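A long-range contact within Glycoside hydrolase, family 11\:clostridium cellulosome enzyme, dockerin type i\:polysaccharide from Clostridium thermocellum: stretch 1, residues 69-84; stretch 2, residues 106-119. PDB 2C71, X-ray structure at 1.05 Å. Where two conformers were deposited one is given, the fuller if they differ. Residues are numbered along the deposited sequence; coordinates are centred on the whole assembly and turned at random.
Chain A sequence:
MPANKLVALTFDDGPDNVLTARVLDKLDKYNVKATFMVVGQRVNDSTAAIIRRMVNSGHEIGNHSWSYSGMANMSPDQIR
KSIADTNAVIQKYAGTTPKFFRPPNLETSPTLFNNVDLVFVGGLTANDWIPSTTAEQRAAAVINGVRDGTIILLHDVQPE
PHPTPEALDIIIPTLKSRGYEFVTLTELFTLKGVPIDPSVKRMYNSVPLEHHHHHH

Stretch 1 (69-84) SGMANMSPDQIRKSIA
Stretch 2 106-119: LETSPTLFNNVDLV

A loop-then-helix segment packs against a loop, a helix and the loop that follows it, with 608 Å² buried between them, both sides summed. Helix 76-84 and the helix starting at Pro-110 run with an angle of 49° between their N-to-C directions, and their axes approach to 9.6 Å. The register is given by CA-CA distances of 5.0 Å for Ala-72 to Thr-108 and 6.1 Å for Pro-76 to Asn-115.

Gly-70 (phi/psi -57/142) lies against the carboxylate of Glu-107, its CA 3.7 Å from OE1; an ideal CB would fall 2.5 Å from that oxygen, a clash. Two waters bridge the loops: one accepts from Met-71 N and donates to Glu-107 O, both at 2.8 Å, and the other accepts from Ala-72 N (3.1 Å) and donates to Glu-107 OE1 (2.7 Å).

Met-71 (m, t, p) opens a type I turn closed by Met-74 N to Met-71 O, 3.1 Å; its CB meets Leu-112 CD1 at 3.9 Å. Within the turn, the Ala-72 CB sits 3.7 Å from Thr-108 O, while its carbonyl O accepts the sole direct cross-stretch hydrogen bond, from Ser-109 OG at 2.8 Å. That same OG (chi1 p) accepts from Leu-112 N at 3.0 Å, capping the second helix.

Ser-75 (p) caps the first helix, its OG accepting from Gln-78 N at 3.1 Å. Pro-76, in the first turn, places CB 3.5 Å from Asn-115 OD1; the Asn-115 side chain (chi1 m) is oriented by ND2 donating to Thr-111 O at 2.8 Å.

Ile-79 (m, t) points toward stretch 2 and is buried: CG2 lies 3.8 Å from Leu-112 CD1 and 3.6 Å from Val-116 CG2, and CD1, also 3.9 Å from Leu-112 CD1, reaches Thr-111 CG2 at 4.0 Å. One helical turn later, Ile-83 (m, p) extends this apolar seam, CG1 to Val-116 CG2 at 4.1 Å and CG2 to Leu-118 CD1 at 4.3 Å.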

ATOM      1  N   SER A  69     -13.124  -5.861  -6.525  1.00  6.72           N
ATOM      2  CA  SER A  69     -13.415  -6.088  -7.934  1.00  6.83           C
ATOM      3  C   SER A  69     -12.447  -5.288  -8.802  1.00  6.91           C
ATOM      4  O   SER A  69     -12.180  -4.108  -8.591  1.00  7.38           O
ATOM      5  CB  SER A  69     -14.843  -5.579  -8.255  1.00  8.07           C
ATOM      6  OG  SER A  69     -15.816  -6.363  -7.585  1.00  9.29           O
ATOM      7  N   GLY A  70     -11.971  -5.905  -9.894  1.00  7.93           N
ATOM      8  CA  GLY A  70     -11.236  -5.173 -10.911  1.00  7.94           C
ATOM      9  C   GLY A  70     -12.056  -4.025 -11.454  1.00  7.47           C
ATOM     10  O   GLY A  70     -13.272  -4.179 -11.658  1.00  8.64           O
ATOM     11  N   MET A  71     -11.408  -2.897 -11.734  1.00  7.10           N
ATOM     12  CA  MET A  71     -12.122  -1.652 -12.002  1.00  7.04           C
ATOM     13  C   MET A  71     -12.015  -1.185 -13.456  1.00  7.42           C
ATOM     14  O   MET A  71     -12.615  -0.177 -13.833  1.00  8.54           O
ATOM     15  CB  MET A  71     -11.645  -0.547 -11.058  1.00  7.05           C
ATOM     16  CG  MET A  71     -11.888  -0.841  -9.587  1.00  7.10           C
ATOM     17  SD  MET A  71     -11.440   0.540  -8.519  1.00  7.69           S
ATOM     18  CE  MET A  71     -12.741   1.707  -8.911  1.00  9.33           C
ATOM     19  N   ALA A  72     -11.256  -1.914 -14.267  1.00  8.20           N
ATOM     20  CA  ALA A  72     -10.802  -1.401 -15.559  1.00  9.99           C
ATOM     21  C   ALA A  72     -11.953  -1.271 -16.556  1.00 10.21           C
ATOM     22  O   ALA A  72     -11.932  -0.417 -17.442  1.00 13.55           O
ATOM     23  CB  ALA A  72      -9.706  -2.290 -16.127  1.00 11.66           C
ATOM     24  N   ASN A  73     -12.954  -2.131 -16.400  1.00  9.45           N
ATOM     25  CA  ASN A  73     -14.133  -2.149 -17.267  1.00 10.41           C
ATOM     26  C   ASN A  73     -15.350  -1.547 -16.606  1.00  9.07           C
ATOM     27  O   ASN A  73     -16.484  -1.659 -17.104  1.00 10.16           O
ATOM     28  CB  ASN A  73     -14.402  -3.565 -17.772  1.00 13.71           C
ATOM     29  CG  ASN A  73     -13.256  -4.108 -18.568  1.00 19.46           C
ATOM     30  OD1 ASN A  73     -12.859  -3.525 -19.569  1.00 28.17           O
ATOM     31  ND2 ASN A  73     -12.742  -5.234 -18.150  1.00 25.75           N
ATOM     32  N   MET A  74     -15.146  -0.828 -15.491  1.00  7.96           N
ATOM     33  CA  MET A  74     -16.215  -0.138 -14.822  1.00  7.56           C
ATOM     34  C   MET A  74     -16.548   1.185 -15.560  1.00  8.15           C
ATOM     35  O   MET A  74     -15.700   1.771 -16.261  1.00  9.66           O
ATOM     36  CB  MET A  74     -15.848   0.139 -13.352  1.00  7.54           C
ATOM     37  CG  MET A  74     -16.020  -1.058 -12.500  1.00  8.15           C
ATOM     38  SD  MET A  74     -15.603  -0.615 -10.784  1.00  8.60           S
ATOM     39  CE  MET A  74     -15.689  -2.227  -9.994  1.00 10.37           C
ATOM     40  N   SER A  75     -17.773   1.669 -15.349  1.00  8.33           N
ATOM     41  CA  SER A  75     -18.196   2.971 -15.868  1.00  8.97           C
ATOM     42  C   SER A  75     -17.599   4.081 -15.039  1.00  8.46           C
ATOM     43  O   SER A  75     -17.215   3.895 -13.890  1.00  8.05           O
ATOM     44  CB  SER A  75     -19.706   3.078 -15.840  1.00  9.53           C
ATOM     45  OG  SER A  75     -20.107   3.186 -14.510  1.00  9.40           O
ATOM     46  N   PRO A  76     -17.565   5.319 -15.604  1.00  8.52           N
ATOM     47  CA  PRO A  76     -17.162   6.466 -14.792  1.00  8.79           C
ATOM     48  C   PRO A  76     -17.925   6.590 -13.500  1.00  8.22           C
ATOM     49  O   PRO A  76     -17.310   6.854 -12.458  1.00  8.82           O
ATOM     50  CB  PRO A  76     -17.363   7.651 -15.759  1.00  9.89           C
ATOM     51  CG  PRO A  76     -17.082   7.028 -17.127  1.00 10.52           C
ATOM     52  CD  PRO A  76     -17.764   5.686 -17.032  1.00  9.70           C
ATOM     53  N   ASP A  77     -19.245   6.403 -13.537  1.00  8.91           N
ATOM     54  CA  ASP A  77     -20.013   6.523 -12.316  1.00  9.24           C
ATOM     55  C   ASP A  77     -19.590   5.466 -11.272  1.00  7.58           C
ATOM     56  O   ASP A  77     -19.488   5.737 -10.069  1.00  8.27           O
ATOM     57  CB  ASP A  77     -21.508   6.393 -12.577  1.00 10.35           C
ATOM     58  CG  ASP A  77     -22.131   7.606 -13.191  1.00 15.74           C
ATOM     59  OD1 ASP A  77     -21.479   8.667 -13.274  1.00 18.77           O
ATOM     60  OD2 ASP A  77     -23.325   7.485 -13.605  1.00 22.00           O
ATOM     61  N   GLN A  78     -19.387   4.227 -11.716  1.00  7.37           N
ATOM     62  CA  GLN A  78     -18.965   3.153 -10.795  1.00  6.97           C
ATOM     63  C   GLN A  78     -17.617   3.450 -10.182  1.00  6.44           C
ATOM     64  O   GLN A  78     -17.387   3.274  -8.967  1.00  6.57           O
ATOM     65  CB  GLN A  78     -18.909   1.831 -11.536  1.00  6.71           C
ATOM     66  CG  GLN A  78     -20.293   1.272 -11.874  1.00  7.99           C
ATOM     67  CD  GLN A  78     -20.267   0.084 -12.791  1.00  7.99           C
ATOM     68  OE1 GLN A  78     -19.415  -0.036 -13.665  1.00  9.10           O
ATOM     69  NE2 GLN A  78     -21.267  -0.797 -12.681  1.00 10.54           N
ATOM     70  N   ILE A  79     -16.683   3.928 -11.003  1.00  6.54           N
ATOM     71  CA  ILE A  79     -15.354   4.258 -10.538  1.00  6.62           C
ATOM     72  C   ILE A  79     -15.399   5.367  -9.500  1.00  6.64           C
ATOM     73  O   ILE A  79     -14.810   5.303  -8.423  1.00  7.21           O
ATOM     74  CB  ILE A  79     -14.458   4.659 -11.719  1.00  6.57           C
ATOM     75  CG1 ILE A  79     -14.189   3.453 -12.619  1.00  7.18           C
ATOM     76  CG2 ILE A  79     -13.130   5.291 -11.238  1.00  7.87           C
ATOM     77  CD1 ILE A  79     -13.731   3.797 -14.043  1.00  9.06           C
ATOM     78  N   ARG A  80     -16.083   6.454  -9.850  0.50  6.76           N
ATOM     79  CA  ARG A  80     -16.226   7.627  -9.023  0.50  8.74           C
ATOM     80  C   ARG A  80     -16.741   7.322  -7.630  0.50  7.11           C
ATOM     81  O   ARG A  80     -16.329   7.869  -6.593  0.50  7.36           O
ATOM     82  CB  ARG A  80     -17.171   8.700  -9.641  0.50  9.13           C
ATOM     83  CG  ARG A  80     -16.474   9.607 -10.653  0.50 12.76           C
ATOM     84  CD  ARG A  80     -17.355  10.848 -11.140  0.50 14.40           C
ATOM     85  NE  ARG A  80     -18.753  10.513 -11.479  0.50 19.01           N
ATOM     86  CZ  ARG A  80     -19.741  10.391 -10.580  0.50 16.88           C
ATOM     87  NH1 ARG A  80     -19.526  10.584  -9.282  0.50 24.99           N
ATOM     88  NH2 ARG A  80     -20.945  10.045 -10.967  0.50 21.96           N
ATOM     89  N   LYS A  81     -17.778   6.492  -7.626  1.00  7.44           N
ATOM     90  CA  LYS A  81     -18.411   6.105  -6.370  1.00  7.74           C
ATOM     91  C   LYS A  81     -17.460   5.312  -5.503  1.00  6.48           C
ATOM     92  O   LYS A  81     -17.354   5.528  -4.290  1.00  7.43           O
ATOM     93  CB  LYS A  81     -19.705   5.331  -6.626  1.00  8.65           C
ATOM     94  CG  LYS A  81     -20.365   4.845  -5.376  1.00  9.43           C
ATOM     95  CD  LYS A  81     -21.685   4.182  -5.635  1.00 12.03           C
ATOM     96  CE  LYS A  81     -22.298   3.651  -4.349  1.00 15.24           C
ATOM     97  NZ  LYS A  81     -22.425   4.662  -3.242  1.00 20.07           N
ATOM     98  N   SER A  82     -16.817   4.318  -6.107  1.00  6.06           N
ATOM     99  CA  SER A  82     -15.904   3.459  -5.349  1.00  5.91           C
ATOM    100  C   SER A  82     -14.789   4.273  -4.703  1.00  5.62           C
ATOM    101  O   SER A  82     -14.443   4.094  -3.524  1.00  6.54           O
ATOM    102  CB  SER A  82     -15.351   2.412  -6.280  1.00  6.11           C
ATOM    103  OG  SER A  82     -14.442   1.559  -5.646  1.00  6.12           O
ATOM    104  N   ILE A  83     -14.176   5.155  -5.492  0.50  6.42           N
ATOM    105  CA  ILE A  83     -13.063   5.950  -4.998  0.50  6.67           C
ATOM    106  C   ILE A  83     -13.509   6.996  -3.957  0.50  6.82           C
ATOM    107  O   ILE A  83     -12.802   7.209  -2.954  0.50  7.20           O
ATOM    108  CB  ILE A  83     -12.223   6.564  -6.159  0.50  7.60           C
ATOM    109  CG1 ILE A  83     -11.138   5.550  -6.661  0.50 11.11           C
ATOM    110  CG2 ILE A  83     -11.570   7.931  -5.707  0.50  7.56           C
ATOM    111  CD1 ILE A  83     -11.595   4.217  -7.081  0.50 14.64           C
ATOM    112  N   ALA A  84     -14.639   7.691  -4.196  1.00  7.10           N
ATOM    113  CA  ALA A  84     -15.127   8.742  -3.289  1.00  7.67           C
ATOM    114  C   ALA A  84     -15.591   8.169  -1.976  1.00  7.19           C
ATOM    115  O   ALA A  84     -15.308   8.738  -0.909  1.00  7.83           O
ATOM    116  CB  ALA A  84     -16.248   9.551  -3.949  1.00  9.21           C
ATOM    117  N   LEU A 106      -4.134  -4.612 -10.040  1.00  8.30           N
ATOM    118  CA  LEU A 106      -3.219  -3.855 -10.887  1.00  8.75           C
ATOM    119  C   LEU A 106      -3.789  -3.655 -12.284  1.00  9.70           C
ATOM    120  O   LEU A 106      -3.040  -3.297 -13.191  1.00 13.01           O
ATOM    121  CB  LEU A 106      -1.801  -4.395 -10.930  1.00 10.71           C
ATOM    122  CG  LEU A 106      -1.129  -4.486  -9.555  1.00 11.70           C
ATOM    123  CD1 LEU A 106       0.264  -4.994  -9.666  1.00 16.55           C
ATOM    124  CD2 LEU A 106      -1.115  -3.116  -8.837  1.00 13.20           C
ATOM    125  N   GLU A 107      -5.110  -3.753 -12.463  1.00  8.94           N
ATOM    126  CA  GLU A 107      -5.732  -3.633 -13.773  1.00  9.71           C
ATOM    127  C   GLU A 107      -6.151  -2.201 -14.063  1.00  9.17           C
ATOM    128  O   GLU A 107      -6.901  -1.611 -13.280  1.00  9.23           O
ATOM    129  CB  GLU A 107      -6.943  -4.549 -13.875  1.00 10.28           C
ATOM    130  CG  GLU A 107      -6.535  -6.004 -13.980  1.00 13.68           C
ATOM    131  CD  GLU A 107      -7.574  -7.067 -13.609  1.00 16.83           C
ATOM    132  OE1 GLU A 107      -8.667  -6.753 -13.103  1.00 19.78           O
ATOM    133  OE2 GLU A 107      -7.241  -8.280 -13.797  1.00 22.82           O
ATOM    134  N   THR A 108      -5.669  -1.622 -15.180  1.00  9.84           N
ATOM    135  CA  THR A 108      -5.981  -0.261 -15.552  1.00  9.17           C
ATOM    136  C   THR A 108      -6.626  -0.227 -16.939  1.00  8.83           C
ATOM    137  O   THR A 108      -6.583  -1.215 -17.707  1.00 10.24           O
ATOM    138  CB  THR A 108      -4.773   0.667 -15.493  1.00  9.38           C
ATOM    139  OG1 THR A 108      -3.853   0.315 -16.523  1.00 12.24           O
ATOM    140  CG2 THR A 108      -4.089   0.617 -14.105  1.00 11.67           C
ATOM    141  N   SER A 109      -7.185   0.939 -17.252  1.00  9.88           N
ATOM    142  CA  SER A 109      -7.706   1.273 -18.576  1.00  9.93           C
ATOM    143  C   SER A 109      -7.616   2.772 -18.686  1.00  8.91           C
ATOM    144  O   SER A 109      -7.526   3.455 -17.679  1.00  8.92           O
ATOM    145  CB  SER A 109      -9.164   0.818 -18.760  1.00 10.02           C
ATOM    146  OG  SER A 109      -9.979   1.521 -17.827  1.00 10.13           O
ATOM    147  N   PRO A 110      -7.765   3.305 -19.914  1.00  9.06           N
ATOM    148  CA  PRO A 110      -7.891   4.768 -20.069  1.00  9.32           C
ATOM    149  C   PRO A 110      -9.017   5.334 -19.239  1.00  9.10           C
ATOM    150  O   PRO A 110      -8.868   6.379 -18.635  1.00  9.35           O
ATOM    151  CB  PRO A 110      -8.102   4.941 -21.563  1.00 10.09           C
ATOM    152  CG  PRO A 110      -7.328   3.814 -22.134  1.00 10.49           C
ATOM    153  CD  PRO A 110      -7.634   2.646 -21.228  1.00 10.71           C
ATOM    154  N   THR A 111     -10.157   4.637 -19.206  1.00  9.04           N
ATOM    155  CA  THR A 111     -11.289   5.111 -18.424  1.00  8.69           C
ATOM    156  C   THR A 111     -10.959   5.197 -16.941  1.00  7.84           C
ATOM    157  O   THR A 111     -11.345   6.140 -16.257  1.00  8.50           O
ATOM    158  CB  THR A 111     -12.528   4.228 -18.704  1.00  9.08           C
ATOM    159  OG1 THR A 111     -12.836   4.288 -20.100  1.00 12.06           O
ATOM    160  CG2 THR A 111     -13.736   4.682 -17.916  1.00 10.64           C
ATOM    161  N   LEU A 112     -10.267   4.192 -16.422  1.00  7.23           N
ATOM    162  CA  LEU A 112      -9.880   4.228 -15.003  1.00  7.25           C
ATOM    163  C   LEU A 112      -8.968   5.421 -14.734  1.00  7.60           C
ATOM    164  O   LEU A 112      -9.180   6.203 -13.792  1.00  7.91           O
ATOM    165  CB  LEU A 112      -9.292   2.893 -14.566  1.00  7.81           C
ATOM    166  CG  LEU A 112      -9.037   2.746 -13.063  1.00  6.85           C
ATOM    167  CD1 LEU A 112     -10.345   2.869 -12.272  1.00  7.88           C
ATOM    168  CD2 LEU A 112      -8.322   1.431 -12.797  1.00  7.91           C
ATOM    169  N   PHE A 113      -7.913   5.568 -15.547  1.00  8.05           N
ATOM    170  CA  PHE A 113      -7.009   6.694 -15.391  1.00  8.61           C
ATOM    171  C   PHE A 113      -7.743   8.009 -15.464  1.00  8.75           C
ATOM    172  O   PHE A 113      -7.461   8.938 -14.720  1.00 11.36           O
ATOM    173  CB  PHE A 113      -5.909   6.682 -16.462  1.00  9.11           C
ATOM    174  CG  PHE A 113      -4.724   5.828 -16.098  1.00  9.14           C
ATOM    175  CD1 PHE A 113      -3.877   6.198 -15.012  1.00  9.72           C
ATOM    176  CD2 PHE A 113      -4.405   4.697 -16.813  1.00  9.75           C
ATOM    177  CE1 PHE A 113      -2.781   5.439 -14.727  1.00 10.98           C
ATOM    178  CE2 PHE A 113      -3.283   3.955 -16.518  1.00 10.76           C
ATOM    179  CZ  PHE A 113      -2.462   4.348 -15.447  1.00 11.26           C
ATOM    180  N   ASN A 114      -8.732   8.141 -16.373  1.00 10.17           N
ATOM    181  CA  ASN A 114      -9.488   9.384 -16.613  0.50 10.01           C
ATOM    182  C   ASN A 114     -10.357   9.769 -15.462  1.00 10.20           C
ATOM    183  O   ASN A 114     -10.775  10.920 -15.372  1.00 14.48           O
ATOM    184  CB  ASN A 114     -10.404   9.319 -17.844  0.50  9.13           C
ATOM    185  CG  ASN A 114     -10.684  10.673 -18.432  0.50 12.37           C
ATOM    186  OD1 ASN A 114      -9.787  11.489 -18.558  0.50 14.42           O
ATOM    187  ND2 ASN A 114     -11.942  10.927 -18.755  0.50 16.01           N
ATOM    188  N   ASN A 115     -10.748   8.794 -14.624  1.00  8.82           N
ATOM    189  CA  ASN A 115     -11.770   9.028 -13.616  1.00  9.37           C
ATOM    190  C   ASN A 115     -11.268   8.912 -12.184  1.00  8.80           C
ATOM    191  O   ASN A 115     -12.091   8.953 -11.258  1.00 10.49           O
ATOM    192  CB  ASN A 115     -12.964   8.114 -13.894  1.00  9.16           C
ATOM    193  CG  ASN A 115     -13.756   8.586 -15.083  1.00 10.36           C
ATOM    194  OD1 ASN A 115     -14.506   9.573 -14.988  1.00 12.53           O
ATOM    195  ND2 ASN A 115     -13.543   7.942 -16.197  1.00 10.73           N
ATOM    196  N   VAL A 116      -9.960   8.795 -11.995  1.00  8.93           N
ATOM    197  CA  VAL A 116      -9.345   8.770 -10.666  1.00  8.07           C
ATOM    198  C   VAL A 116      -8.246   9.852 -10.620  1.00  8.08           C
ATOM    199  O   VAL A 116      -7.220   9.750 -11.286  1.00  9.98           O
ATOM    200  CB  VAL A 116      -8.770   7.395 -10.333  1.00  8.12           C
ATOM    201  CG1 VAL A 116      -8.183   7.397  -8.889  1.00  8.93           C
ATOM    202  CG2 VAL A 116      -9.784   6.257 -10.479  1.00  8.40           C
ATOM    203  N   ASP A 117      -8.495  10.878  -9.804  1.00  8.79           N
ATOM    204  CA  ASP A 117      -7.572  11.999  -9.609  1.00  9.20           C
ATOM    205  C   ASP A 117      -6.626  11.757  -8.432  1.00  9.25           C
ATOM    206  O   ASP A 117      -6.539  12.556  -7.499  1.00 10.76           O
ATOM    207  CB  ASP A 117      -8.346  13.302  -9.404  1.00 11.70           C
ATOM    208  CG  ASP A 117      -7.483  14.531  -9.609  1.00 12.75           C
ATOM    209  OD1 ASP A 117      -6.599  14.499 -10.492  1.00 15.28           O
ATOM    210  OD2 ASP A 117      -7.688  15.530  -8.888  1.00 17.85           O
ATOM    211  N   LEU A 118      -5.925  10.636  -8.510  1.00  7.64           N
ATOM    212  CA  LEU A 118      -4.920  10.194  -7.549  1.00  6.88           C
ATOM    213  C   LEU A 118      -3.751   9.646  -8.323  1.00  7.09           C
ATOM    214  O   LEU A 118      -3.906   9.256  -9.490  1.00  7.67           O
ATOM    215  CB  LEU A 118      -5.485   9.042  -6.641  1.00  7.24           C
ATOM    216  CG  LEU A 118      -6.685   9.418  -5.757  1.00  7.58           C
ATOM    217  CD1 LEU A 118      -7.357   8.210  -5.152  1.00  8.32           C
ATOM    218  CD2 LEU A 118      -6.310  10.410  -4.616  1.00  8.96           C
ATOM    219  N   VAL A 119      -2.560   9.616  -7.699  1.00  6.99           N
ATOM    220  CA  VAL A 119      -1.381   9.030  -8.349  1.00  6.83           C
ATOM    221  C   VAL A 119      -1.487   7.498  -8.258  1.00  6.20           C
ATOM    222  O   VAL A 119      -1.698   6.963  -7.167  1.00  6.43           O
ATOM    223  CB  VAL A 119      -0.105   9.555  -7.719  1.00  7.30           C
ATOM    224  CG1 VAL A 119       1.098   8.797  -8.252  1.00  7.97           C
ATOM    225  CG2 VAL A 119       0.037  11.076  -8.003  1.00  8.84           C
TER
HETATM  226  O   HOH W   1      -8.673  -2.303 -11.248  1.00  7.95           O
HETATM  227  O   HOH W   2     -10.402  -4.926 -14.172  1.00 13.68           O